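Long-range contacts in nitrogenase molybdenum-iron protein alpha chain (Clostridium pasteurianum, PDB 4WES), which carries the molybdenum-iron cofactor and shares the [8Fe-7S] cluster of nitrogenase, the enzyme that reduces dinitrogen to ammonia: residues T338-V343 with D459-G464; L477-H482 with H501-G506. One frame throughout, in Å; residues are numbered along the deposited sequence.

In the fold
After two parallel sheets and the long helix 306-334, the chain forms strand 338-343. Interaction 1 then closes a loop of 115 residues, bringing strand 460-462 beside it as an outermost strand of a mixed sheet within this chain. Helix 465-473 follows, and the chain returns through 477-482. Interaction 2 closes a much shorter loop when helix 492-507 packs against this return segment. The two loops neither nest nor cross, but the contacts touch: 477-482 runs beside 459-464, joined by probable hydrogen bonds from Ser-478 OG to Phe-461 O and from Leu-481 N to Ala-463 O. Sheet, return segment and helix are thereby joined, and Val-343, Gly-464 and His-482 all reach the cofactor region.

Interaction 1 of 2, residues T338-V343 with D459-G464; sequences TACLYV and DMFFAG
Strand 338-343 runs parallel to 460-462, with axes 4.7 Å apart and 16° between their directions, and Ala-339, Cys-340 and Leu-341 pair with Met-460, Phe-461 and Phe-462. Cys-340 is gripped from both of its backbone polar atoms: its N donates to Met-460 O, and its O receives Phe-462 N at 2.8 Å. Tyr-342 N continues the pattern to Phe-462 O. At the start of the pairing, Thr-338 N gives a fairly straight bond (161°) to the anti lone pair of Asp-459 OD2, 2.9 Å away, while Asp-459 N reaches back to Thr-338 OG1 and, weakly, to Thr-338 O. The two side chains cross at about a right angle.

On one face of the sheet, Cys-340 CB sits over the centre of the Phe-461 ring, 3.4 Å from its centroid, a CH-pi contact; SG lies obliquely, 4.2 Å from the centroid. With CG anti to its backbone N (chi1 -160°), the Phe-461 ring is carried back toward strand 338-343, against Cys-340 CB. Tyr-342 CB meets the ring edge in plane, 4.0 Å from CE2. Helix 446-456 covers this face through Val-452, Met-449 and Leu-453. This is the parallel part of a mixed sheet in one alpha/beta/alpha domain of the nitrogenase component 1 family, 338-343 lying between 361-367 and 460-462.

On the other face Ala-339 CB presses against Met-460 CG at 3.6 Å and approaches the edge of the Phe-462 ring near CE1. Helix 492-507 packs here, Leu-503 touching both Met-460 and Phe-462. Beyond the paired residues, Val-343 touches the iron-sulfur-molybdenum cluster and Gly-464 touches homocitrate.

Interaction 2 of 2, residues L477-H482 with H501-G506; sequences LSKQLH and HELVNG. With HCA (3-hydroxy-3-carboxy-adipic acid), chain E; ICS (iron-sulfur-molybdenum cluster with interstitial carbon), chain F.
Leu-477 and Lys-479 meet one side of helix 492-507 at Glu-502, Leu-503 and Gly-506. The leucine branches divide the work: CD2 of Leu-477 lies 3.9 Å from CD1 of Leu-503 and also against Gly-506 C, while CD1 of Leu-477 rests by the CA and O of Gly-506. With no side chain on Gly-506, Leu-477 CD1 and Lys-479 CE can both close on the helix backbone, CE coming within 3.8 Å of Glu-502 O.

The lysine chain bends at chi2 (-61°), then runs extended to NZ. No direct salt bridge forms, since Lys-479 NZ and Glu-502 OE1 are 4.3 Å apart; one water bridges them, accepting from NZ at 2.6 Å and donating to OE1. A second water accepts from NZ and lies 2.8 Å from Glu-502 O, which also takes the helical bond from Gly-506 N.

Further out, backbone hydrogen bonds to Phe-461 and Ala-463 hold 477-482 beside strand 460-462, and Gln-307 of the beta chain packs on Leu-477 and Lys-479. At the other end of this segment, away from the helix, His-482 ND1 binds the molybdenum at 2.3 Å, joined there by homocitrate O5 and O7, and homocitrate C5 lies over one face of the imidazole, offset toward its rim. Histidine together with bidentate homocitrate on molybdenum is the hallmark of the FeMo-cofactor site of nitrogenase.

Interaction 1 of 2, residues T338-V343 with D459-G464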
loop_
_atom_site.group_PDB
_atom_site.type_symbol
_atom_site.label_atom_id
_atom_site.label_comp_id
_atom_site.label_asym_id
_atom_site.label_seq_id
_atom_site.Cartn_x
_atom_site.Cartn_y
_atom_site.Cartn_z
ATOM N N THR A 338 -35.158 -0.008 -15.929
ATOM C CA THR A 338 -35.108 -0.925 -17.063
ATOM C C THR A 338 -33.728 -1.571 -17.182
ATOM O O THR A 338 -32.698 -1.011 -16.796
ATOM C CB THR A 338 -35.436 -0.191 -18.389
ATOM O OG1 THR A 338 -34.481 0.848 -18.573
ATOM C CG2 THR A 338 -36.848 0.353 -18.362
ATOM N N ALA A 339 -33.738 -2.766 -17.778
ATOM C CA ALA A 339 -32.534 -3.582 -17.900
ATOM C C ALA A 339 -32.445 -4.246 -19.255
ATOM O O ALA A 339 -33.463 -4.558 -19.896
ATOM C CB ALA A 339 -32.497 -4.636 -16.803
ATOM N N CYS A 340 -31.204 -4.560 -19.630
ATOM C CA CYS A 340 -30.905 -5.495 -20.718
ATOM C C CYS A 340 -30.016 -6.615 -20.132
ATOM O O CYS A 340 -29.246 -6.355 -19.226
ATOM C CB CYS A 340 -30.170 -4.785 -21.850
ATOM S SG CYS A 340 -30.937 -3.281 -22.459
ATOM N N LEU A 341 -30.153 -7.805 -20.715
ATOM C CA LEU A 341 -29.324 -8.941 -20.296
ATOM C C LEU A 341 -28.693 -9.623 -21.479
ATOM O O LEU A 341 -29.393 -10.044 -22.393
ATOM C CB LEU A 341 -30.128 -9.993 -19.527
ATOM C CG LEU A 341 -30.874 -9.551 -18.305
ATOM C CD1 LEU A 341 -32.261 -9.096 -18.602
ATOM C CD2 LEU A 341 -30.949 -10.684 -17.296
ATOM N N TYR A 342 -27.378 -9.825 -21.416
ATOM C CA TYR A 342 -26.674 -10.515 -22.473
ATOM C C TYR A 342 -25.584 -11.390 -21.879
ATOM O O TYR A 342 -24.561 -10.892 -21.462
ATOM C CB TYR A 342 -26.065 -9.556 -23.515
ATOM C CG TYR A 342 -25.459 -10.317 -24.665
ATOM C CD1 TYR A 342 -26.281 -10.979 -25.556
ATOM C CD2 TYR A 342 -24.097 -10.421 -24.824
ATOM C CE1 TYR A 342 -25.764 -11.723 -26.597
ATOM C CE2 TYR A 342 -23.563 -11.161 -25.875
ATOM C CZ TYR A 342 -24.394 -11.813 -26.756
ATOM O OH TYR A 342 -23.890 -12.540 -27.821
ATOM N N VAL A 343 -25.851 -12.683 -21.816
ATOM C CA VAL A 343 -24.895 -13.643 -21.245
ATOM C C VAL A 343 -24.699 -14.790 -22.243
ATOM O O VAL A 343 -24.917 -14.609 -23.437
ATOM C CB VAL A 343 -25.276 -14.111 -19.798
ATOM C CG1 VAL A 343 -24.038 -14.269 -18.964
ATOM C CG2 VAL A 343 -26.194 -13.102 -19.120
ATOM N N ASP A 459 -31.434 1.629 -17.690
ATOM C CA ASP A 459 -30.745 1.949 -16.432
ATOM C C ASP A 459 -29.566 1.032 -16.123
ATOM O O ASP A 459 -28.693 1.401 -15.358
ATOM C CB ASP A 459 -31.718 1.891 -15.273
ATOM C CG ASP A 459 -32.801 2.923 -15.374
ATOM O OD1 ASP A 459 -32.497 4.101 -15.163
ATOM O OD2 ASP A 459 -33.934 2.595 -15.737
ATOM N N MET A 460 -29.592 -0.174 -16.668
ATOM C CA MET A 460 -28.549 -1.135 -16.388
ATOM C C MET A 460 -28.478 -2.127 -17.537
ATOM O O MET A 460 -29.477 -2.443 -18.165
ATOM C CB MET A 460 -28.826 -1.840 -15.053
ATOM C CG MET A 460 -30.069 -2.707 -15.052
ATOM S SD MET A 460 -30.742 -3.129 -13.446
ATOM C CE MET A 460 -31.714 -1.660 -13.137
ATOM N N PHE A 461 -27.270 -2.664 -17.775
ATOM C CA PHE A 461 -27.054 -3.611 -18.864
ATOM C C PHE A 461 -26.125 -4.687 -18.327
ATOM O O PHE A 461 -24.959 -4.441 -18.100
ATOM C CB PHE A 461 -26.494 -2.899 -20.106
ATOM C CG PHE A 461 -26.678 -3.651 -21.396
ATOM C CD1 PHE A 461 -27.203 -3.014 -22.515
ATOM C CD2 PHE A 461 -26.320 -4.998 -21.513
ATOM C CE1 PHE A 461 -27.385 -3.700 -23.673
ATOM C CE2 PHE A 461 -26.524 -5.692 -22.690
ATOM C CZ PHE A 461 -27.056 -5.030 -23.767
ATOM N N PHE A 462 -26.704 -5.869 -18.089
ATOM C CA PHE A 462 -25.945 -7.004 -17.541
ATOM C C PHE A 462 -25.248 -7.735 -18.683
ATOM O O PHE A 462 -25.899 -8.104 -19.661
ATOM C CB PHE A 462 -26.885 -7.963 -16.822
ATOM C CG PHE A 462 -27.581 -7.389 -15.629
ATOM C CD1 PHE A 462 -28.840 -6.831 -15.735
ATOM C CD2 PHE A 462 -26.977 -7.407 -14.402
ATOM C CE1 PHE A 462 -29.486 -6.311 -14.646
ATOM C CE2 PHE A 462 -27.618 -6.882 -13.295
ATOM C CZ PHE A 462 -28.858 -6.314 -13.409
ATOM N N ALA A 463 -23.952 -8.015 -18.514
ATOM C CA ALA A 463 -23.201 -8.697 -19.570
ATOM C C ALA A 463 -21.949 -9.346 -18.979
ATOM O O ALA A 463 -22.043 -9.961 -17.891
ATOM C CB ALA A 463 -22.938 -7.737 -20.752
ATOM N N GLY A 464 -20.826 -9.247 -19.646
ATOM C CA GLY A 464 -19.580 -9.789 -19.188
ATOM C C GLY A 464 -18.479 -8.761 -19.121
ATOM O O GLY A 464 -18.741 -7.526 -19.209
#

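Interaction 2 of 2, residues L477-H482 with H501-G506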
loop_
_atom_site.group_PDB
_atom_site.type_symbol
_atom_site.label_atom_id
_atom_site.label_comp_id
_atom_site.label_asym_id
_atom_site.label_seq_id
_atom_site.Cartn_x
_atom_site.Cartn_y
_atom_site.Cartn_z
ATOM N N LEU A 477 -24.764 1.744 -15.828
ATOM C CA LEU A 477 -24.291 0.655 -15.005
ATOM C C LEU A 477 -24.283 -0.662 -15.766
ATOM O O LEU A 477 -25.264 -1.019 -16.425
ATOM C CB LEU A 477 -25.214 0.497 -13.797
ATOM C CG LEU A 477 -24.846 -0.620 -12.830
ATOM C CD1 LEU A 477 -23.542 -0.334 -12.120
ATOM C CD2 LEU A 477 -25.970 -0.866 -11.833
ATOM N N SER A 478 -23.172 -1.402 -15.628
ATOM C CA SER A 478 -23.121 -2.762 -16.137
ATOM C C SER A 478 -22.602 -3.699 -15.075
ATOM O O SER A 478 -21.434 -3.621 -14.708
ATOM C CB SER A 478 -22.248 -2.861 -17.402
ATOM O OG SER A 478 -22.213 -4.193 -17.882
ATOM N N LYS A 479 -23.445 -4.598 -14.598
ATOM C CA LYS A 479 -23.007 -5.652 -13.691
ATOM C C LYS A 479 -22.820 -6.931 -14.471
ATOM O O LYS A 479 -23.620 -7.290 -15.346
ATOM C CB LYS A 479 -23.990 -5.821 -12.530
ATOM C CG LYS A 479 -23.936 -4.662 -11.515
ATOM C CD LYS A 479 -22.590 -4.513 -10.858
ATOM C CE LYS A 479 -22.506 -3.501 -9.735
ATOM N NZ LYS A 479 -21.145 -3.522 -9.135
ATOM N N GLN A 480 -21.744 -7.641 -14.139
ATOM C CA GLN A 480 -21.365 -8.870 -14.823
ATOM C C GLN A 480 -22.192 -10.068 -14.317
ATOM O O GLN A 480 -22.195 -10.382 -13.128
ATOM C CB GLN A 480 -19.906 -9.169 -14.548
ATOM C CG GLN A 480 -18.944 -8.115 -15.064
ATOM C CD GLN A 480 -17.513 -8.516 -14.830
ATOM O OE1 GLN A 480 -17.008 -9.471 -15.441
ATOM N NE2 GLN A 480 -16.837 -7.843 -13.906
ATOM N N LEU A 481 -22.863 -10.751 -15.248
ATOM C CA LEU A 481 -23.610 -11.951 -14.883
ATOM C C LEU A 481 -22.818 -13.242 -15.057
ATOM O O LEU A 481 -23.351 -14.309 -14.731
ATOM C CB LEU A 481 -24.964 -12.028 -15.597
ATOM C CG LEU A 481 -26.030 -11.124 -15.023
ATOM C CD1 LEU A 481 -27.338 -11.312 -15.785
ATOM C CD2 LEU A 481 -26.271 -11.340 -13.534
ATOM N N HIS A 482 -21.585 -13.182 -15.554
ATOM C CA HIS A 482 -20.719 -14.349 -15.565
ATOM C C HIS A 482 -19.927 -14.413 -14.251
ATOM O O HIS A 482 -20.091 -15.322 -13.433
ATOM C CB HIS A 482 -19.730 -14.390 -16.736
ATOM C CG HIS A 482 -20.264 -14.206 -18.115
ATOM N ND1 HIS A 482 -20.216 -15.201 -19.077
ATOM C CD2 HIS A 482 -20.698 -13.081 -18.746
ATOM C CE1 HIS A 482 -20.583 -14.681 -20.234
ATOM N NE2 HIS A 482 -20.890 -13.402 -20.058
ATOM N N HIS A 501 -28.127 -6.208 -3.000
ATOM C CA HIS A 501 -27.324 -5.145 -2.414
ATOM C C HIS A 501 -26.268 -4.658 -3.368
ATOM O O HIS A 501 -25.966 -3.459 -3.410
ATOM C CB HIS A 501 -26.759 -5.527 -1.047
ATOM C CG HIS A 501 -27.758 -5.402 0.050
ATOM N ND1 HIS A 501 -28.324 -4.194 0.408
ATOM C CD2 HIS A 501 -28.351 -6.354 0.807
ATOM C CE1 HIS A 501 -29.193 -4.412 1.380
ATOM N NE2 HIS A 501 -29.254 -5.714 1.619
ATOM N N GLU A 502 -25.632 -5.568 -4.102
ATOM C CA GLU A 502 -24.661 -5.149 -5.080
ATOM C C GLU A 502 -25.296 -4.281 -6.164
ATOM O O GLU A 502 -24.673 -3.323 -6.669
ATOM C CB GLU A 502 -23.920 -6.351 -5.663
ATOM C CG GLU A 502 -22.924 -6.939 -4.679
ATOM C CD GLU A 502 -21.703 -6.065 -4.406
ATOM O OE1 GLU A 502 -21.338 -5.310 -5.265
ATOM O OE2 GLU A 502 -21.090 -6.252 -3.338
ATOM N N LEU A 503 -26.499 -4.633 -6.584
ATOM C CA LEU A 503 -27.185 -3.921 -7.637
ATOM C C LEU A 503 -27.582 -2.520 -7.187
ATOM O O LEU A 503 -27.325 -1.522 -7.895
ATOM C CB LEU A 503 -28.368 -4.716 -8.141
ATOM C CG LEU A 503 -29.095 -4.099 -9.354
ATOM C CD1 LEU A 503 -28.146 -3.782 -10.477
ATOM C CD2 LEU A 503 -30.189 -5.058 -9.794
ATOM N N VAL A 504 -28.189 -2.424 -6.017
ATOM C CA VAL A 504 -28.518 -1.106 -5.443
ATOM C C VAL A 504 -27.248 -0.293 -5.283
ATOM O O VAL A 504 -27.189 0.893 -5.664
ATOM C CB VAL A 504 -29.246 -1.278 -4.082
ATOM C CG1 VAL A 504 -29.384 0.082 -3.399
ATOM C CG2 VAL A 504 -30.572 -1.927 -4.285
ATOM N N ASN A 505 -26.184 -0.890 -4.741
ATOM C CA ASN A 505 -24.945 -0.149 -4.566
ATOM C C ASN A 505 -24.430 0.404 -5.906
ATOM O O ASN A 505 -23.865 1.503 -5.971
ATOM C CB ASN A 505 -23.880 -1.029 -3.907
ATOM C CG ASN A 505 -24.108 -1.248 -2.436
ATOM O OD1 ASN A 505 -25.023 -0.678 -1.865
ATOM N ND2 ASN A 505 -23.247 -2.060 -1.815
ATOM N N GLY A 506 -24.559 -0.390 -6.976
ATOM C CA GLY A 506 -24.135 0.067 -8.284
ATOM C C GLY A 506 -24.934 1.247 -8.794
ATOM O O GLY A 506 -24.367 2.244 -9.266
HETATM C C1 HCA E . -15.904 -18.299 -21.326
HETATM C C2 HCA E . -15.817 -17.969 -19.834
HETATM C C3 HCA E . -16.728 -16.825 -19.394
HETATM C C4 HCA E . -16.136 -15.442 -19.729
HETATM C C5 HCA E . -16.979 -14.372 -19.014
HETATM C C6 HCA E . -16.933 -12.955 -19.503
HETATM C C7 HCA E . -16.916 -16.897 -17.877
HETATM O O1 HCA E . -16.924 -17.991 -21.959
HETATM O O2 HCA E . -14.951 -18.898 -21.851
HETATM O O3 HCA E . -16.936 -12.028 -18.636
HETATM O O4 HCA E . -16.912 -12.732 -20.734
HETATM O O5 HCA E . -18.089 -16.889 -17.444
HETATM O O6 HCA E . -15.912 -16.900 -17.152
HETATM O O7 HCA E . -17.992 -16.925 -20.033
HETATM FE FE1 ICS F . -24.348 -22.676 -18.694
HETATM MO MO1 ICS F . -19.743 -17.463 -18.808
HETATM FE FE2 ICS F . -22.203 -21.710 -19.933
HETATM FE FE3 ICS F . -22.440 -21.447 -17.283
HETATM FE FE4 ICS F . -24.043 -20.092 -18.913
HETATM FE FE5 ICS F . -22.339 -18.155 -18.988
HETATM FE FE6 ICS F . -20.498 -19.778 -19.939
HETATM FE FE7 ICS F . -20.746 -19.490 -17.376
HETATM C CX ICS F . -22.099 -20.112 -18.745
HETATM S S1A ICS F . -24.326 -21.524 -20.689
HETATM S S1B ICS F . -20.996 -17.767 -20.760
HETATM S S2A ICS F . -22.232 -23.416 -18.434
HETATM S S2B ICS F . -20.444 -21.501 -21.280
HETATM S S3A ICS F . -24.577 -17.941 -19.167
HETATM S S3B ICS F . -18.809 -19.624 -18.503
HETATM S S4A ICS F . -24.669 -21.160 -16.981
HETATM S S4B ICS F . -21.370 -17.372 -17.127
HETATM S S5A ICS F . -21.009 -20.861 -15.671
HETATM O O HOH W 1 -22.034 -2.445 -6.447
HETATM O O HOH W 2 -21.106 -5.855 -7.884
#